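Local coordinates for protein transcriptional regulator, TetR family (Agrobacterium tumefaciens, PDB 3C2B) that probably binds regulatory DNA through an N-terminal helix-turn-helix and acts as a TetR-family transcription factor, with an all-helical C-terminal domain, at residues F96-L101 and F168-V173. Residues are numbered along the deposited sequence; the frame is centred on the assembly and turned at random.
Sequences FAHDLL and FYGLIV
Ile172 fits as a knob into a hole formed by Phe96, Ala97, Leu100 and Leu101, the centre of an apolar helix-helix contact buried in the C-terminal domain of this TetR-family protein. The axes of segments 96-101 and 168-173, on helices 86-104 and 161-173, pass 10.1 Å apart at a crossing angle of -65°. The short side chain of Ala97 lets Ile172 come in close over the backbone, with Ala97 CB 3.6 Å from Ile172 CD1. Beta branching gives Ile172 two arms to fill the hole. With CG1 anti to its carbonyl carbon (chi1 -60°), the longer arm carries CD1 to Ala97 and the edge of the Phe96 ring, while CG2 meets Leu101 CG at 3.6 Å. That same CD1 also lies over the centre of one face of the Phe168 ring, within its own helix. Phe96 and Phe168 broaden the contact: their planes are 27° from parallel but displaced along each other, so that they meet mainly through Phe96 CD2 and Phe168 CE2, 3.6 Å apart. Leu100 extends across the gap with CG anti to its backbone N, setting CD2 over a face of the Tyr169 ring in a CH-pi contact, 4.0 Å from the centroid; the same methyl packs on Val173 CG2. Around this centre, Phe96 also rests on helix 137-152 and Ile172 on Ala197 of helix 190-205, while the carbonyl oxygen of Ile172 accepts a hydrogen bond from Arg166 of the second subunit. Dispersion and burial of hydrocarbon therefore hold these two segments together, with shape, rather than polar pairing, fixing how they fit beside the dimer interface.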
ATOM      1  N   PHE A  96     -15.135  -0.406 -12.420  1.00 39.54           N
ATOM      2  CA  PHE A  96     -14.780  -0.466 -11.035  1.00 39.17           C
ATOM      3  C   PHE A  96     -13.242  -0.280 -10.804  1.00 38.83           C
ATOM      4  O   PHE A  96     -12.799   0.580 -10.023  1.00 37.16           O
ATOM      5  CB  PHE A  96     -15.240  -1.781 -10.402  1.00 39.21           C
ATOM      6  CG  PHE A  96     -14.754  -1.911  -9.020  1.00 39.02           C
ATOM      7  CD1 PHE A  96     -15.463  -1.296  -7.970  1.00 37.15           C
ATOM      8  CD2 PHE A  96     -13.531  -2.554  -8.754  1.00 38.71           C
ATOM      9  CE1 PHE A  96     -14.987  -1.341  -6.655  1.00 37.09           C
ATOM     10  CE2 PHE A  96     -13.029  -2.598  -7.417  1.00 38.05           C
ATOM     11  CZ  PHE A  96     -13.766  -1.972  -6.371  1.00 36.42           C
ATOM     12  N   ALA A  97     -12.436  -1.106 -11.464  1.00 38.67           N
ATOM     13  CA  ALA A  97     -10.976  -1.079 -11.220  1.00 37.77           C
ATOM     14  C   ALA A  97     -10.393   0.318 -11.452  1.00 37.43           C
ATOM     15  O   ALA A  97      -9.588   0.797 -10.656  1.00 37.83           O
ATOM     16  CB  ALA A  97     -10.289  -2.124 -12.082  1.00 38.45           C
ATOM     17  N   HIS A  98     -10.828   0.970 -12.532  1.00 35.93           N
ATOM     18  CA  HIS A  98     -10.372   2.304 -12.900  1.00 36.00           C
ATOM     19  C   HIS A  98     -10.845   3.350 -11.866  1.00 36.86           C
ATOM     20  O   HIS A  98     -10.058   4.203 -11.432  1.00 37.55           O
ATOM     21  CB  HIS A  98     -10.922   2.602 -14.330  1.00 34.12           C
ATOM     22  CG  HIS A  98     -10.288   3.770 -15.034  1.00 31.89           C
ATOM     23  ND1 HIS A  98     -10.351   3.917 -16.412  1.00 33.56           N
ATOM     24  CD2 HIS A  98      -9.634   4.870 -14.571  1.00 30.74           C
ATOM     25  CE1 HIS A  98      -9.760   5.053 -16.762  1.00 28.63           C
ATOM     26  NE2 HIS A  98      -9.301   5.636 -15.666  1.00 32.36           N
ATOM     27  N   ASP A  99     -12.136   3.287 -11.484  1.00 37.08           N
ATOM     28  CA  ASP A  99     -12.663   4.073 -10.355  1.00 37.67           C
ATOM     29  C   ASP A  99     -11.837   3.872  -9.051  1.00 37.29           C
ATOM     30  O   ASP A  99     -11.521   4.824  -8.370  1.00 38.29           O
ATOM     31  CB  ASP A  99     -14.112   3.684 -10.068  1.00 37.07           C
ATOM     32  CG  ASP A  99     -15.071   4.117 -11.147  1.00 39.96           C
ATOM     33  OD1 ASP A  99     -14.704   4.919 -12.037  1.00 41.02           O
ATOM     34  OD2 ASP A  99     -16.238   3.666 -11.091  1.00 41.24           O
ATOM     35  N   LEU A 100     -11.513   2.645  -8.703  1.00 38.01           N
ATOM     36  CA  LEU A 100     -10.653   2.375  -7.514  1.00 38.97           C
ATOM     37  C   LEU A 100      -9.295   3.127  -7.577  1.00 39.97           C
ATOM     38  O   LEU A 100      -8.921   3.859  -6.649  1.00 40.06           O
ATOM     39  CB  LEU A 100     -10.430   0.868  -7.307  1.00 37.81           C
ATOM     40  CG  LEU A 100      -9.474   0.488  -6.120  1.00 38.84           C
ATOM     41  CD1 LEU A 100      -9.921   1.127  -4.774  1.00 37.60           C
ATOM     42  CD2 LEU A 100      -9.383  -1.060  -5.947  1.00 38.20           C
ATOM     43  N   LEU A 101      -8.595   2.958  -8.695  1.00 40.11           N
ATOM     44  CA  LEU A 101      -7.302   3.580  -8.901  1.00 40.53           C
ATOM     45  C   LEU A 101      -7.406   5.110  -8.759  1.00 40.76           C
ATOM     46  O   LEU A 101      -6.610   5.754  -8.071  1.00 40.38           O
ATOM     47  CB  LEU A 101      -6.784   3.171 -10.277  1.00 38.71           C
ATOM     48  CG  LEU A 101      -6.298   1.721 -10.290  1.00 40.28           C
ATOM     49  CD1 LEU A 101      -6.219   1.194 -11.748  1.00 38.91           C
ATOM     50  CD2 LEU A 101      -4.970   1.489  -9.440  1.00 39.92           C
ATOM     51  N   PHE A 168      -8.704  -9.437  -6.308  1.00 33.98           N
ATOM     52  CA  PHE A 168      -9.007  -8.408  -7.295  1.00 34.55           C
ATOM     53  C   PHE A 168      -8.360  -7.105  -6.902  1.00 34.74           C
ATOM     54  O   PHE A 168      -7.727  -6.435  -7.731  1.00 35.98           O
ATOM     55  CB  PHE A 168     -10.524  -8.229  -7.393  1.00 33.17           C
ATOM     56  CG  PHE A 168     -10.995  -7.425  -8.585  1.00 34.89           C
ATOM     57  CD1 PHE A 168     -10.285  -7.412  -9.795  1.00 34.91           C
ATOM     58  CD2 PHE A 168     -12.170  -6.682  -8.499  1.00 35.03           C
ATOM     59  CE1 PHE A 168     -10.772  -6.691 -10.899  1.00 34.36           C
ATOM     60  CE2 PHE A 168     -12.665  -5.980  -9.614  1.00 39.08           C
ATOM     61  CZ  PHE A 168     -11.950  -5.982 -10.812  1.00 34.99           C
ATOM     62  N   TYR A 169      -8.431  -6.777  -5.623  1.00 34.73           N
ATOM     63  CA  TYR A 169      -7.920  -5.493  -5.163  1.00 34.47           C
ATOM     64  C   TYR A 169      -6.413  -5.482  -5.340  1.00 34.59           C
ATOM     65  O   TYR A 169      -5.842  -4.486  -5.810  1.00 34.95           O
ATOM     66  CB  TYR A 169      -8.331  -5.291  -3.694  1.00 34.20           C
ATOM     67  CG  TYR A 169      -8.013  -3.926  -3.121  1.00 35.72           C
ATOM     68  CD1 TYR A 169      -6.705  -3.523  -2.858  1.00 36.47           C
ATOM     69  CD2 TYR A 169      -9.040  -3.042  -2.846  1.00 37.45           C
ATOM     70  CE1 TYR A 169      -6.456  -2.241  -2.341  1.00 39.13           C
ATOM     71  CE2 TYR A 169      -8.800  -1.781  -2.299  1.00 39.22           C
ATOM     72  CZ  TYR A 169      -7.543  -1.390  -2.073  1.00 38.43           C
ATOM     73  OH  TYR A 169      -7.396  -0.156  -1.532  1.00 38.12           O
ATOM     74  N   GLY A 170      -5.748  -6.564  -4.932  1.00 34.07           N
ATOM     75  CA  GLY A 170      -4.272  -6.617  -5.039  1.00 34.16           C
ATOM     76  C   GLY A 170      -3.837  -6.593  -6.505  1.00 34.40           C
ATOM     77  O   GLY A 170      -2.830  -5.963  -6.878  1.00 34.92           O
ATOM     78  N   LEU A 171      -4.598  -7.273  -7.353  1.00 33.85           N
ATOM     79  CA  LEU A 171      -4.345  -7.246  -8.809  1.00 33.86           C
ATOM     80  C   LEU A 171      -4.502  -5.859  -9.444  1.00 34.01           C
ATOM     81  O   LEU A 171      -3.722  -5.485 -10.324  1.00 36.06           O
ATOM     82  CB  LEU A 171      -5.202  -8.264  -9.573  1.00 31.16           C
ATOM     83  CG  LEU A 171      -4.923  -9.765  -9.294  1.00 32.62           C
ATOM     84  CD1 LEU A 171      -6.041 -10.640  -9.908  1.00 31.20           C
ATOM     85  CD2 LEU A 171      -3.541 -10.243  -9.867  1.00 32.54           C
ATOM     86  N   ILE A 172      -5.529  -5.116  -9.059  1.00 33.12           N
ATOM     87  CA  ILE A 172      -5.685  -3.759  -9.572  1.00 32.11           C
ATOM     88  C   ILE A 172      -4.550  -2.823  -9.081  1.00 32.67           C
ATOM     89  O   ILE A 172      -3.911  -2.143  -9.885  1.00 33.75           O
ATOM     90  CB  ILE A 172      -7.060  -3.189  -9.150  1.00 31.84           C
ATOM     91  CG1 ILE A 172      -8.204  -4.076  -9.707  1.00 31.74           C
ATOM     92  CG2 ILE A 172      -7.180  -1.719  -9.570  1.00 29.50           C
ATOM     93  CD1 ILE A 172      -9.518  -3.831  -8.952  1.00 26.98           C
ATOM     94  N   VAL A 173      -4.297  -2.835  -7.771  1.00 31.93           N
ATOM     95  CA  VAL A 173      -3.547  -1.793  -7.079  1.00 33.65           C
ATOM     96  C   VAL A 173      -2.052  -2.211  -6.859  1.00 34.26           C
ATOM     97  O   VAL A 173      -1.173  -1.362  -6.838  1.00 34.24           O
ATOM     98  CB  VAL A 173      -4.204  -1.484  -5.693  1.00 33.85           C
ATOM     99  CG1 VAL A 173      -3.383  -0.425  -4.885  1.00 33.96           C
ATOM    100  CG2 VAL A 173      -5.619  -0.939  -5.881  1.00 33.08           C
TER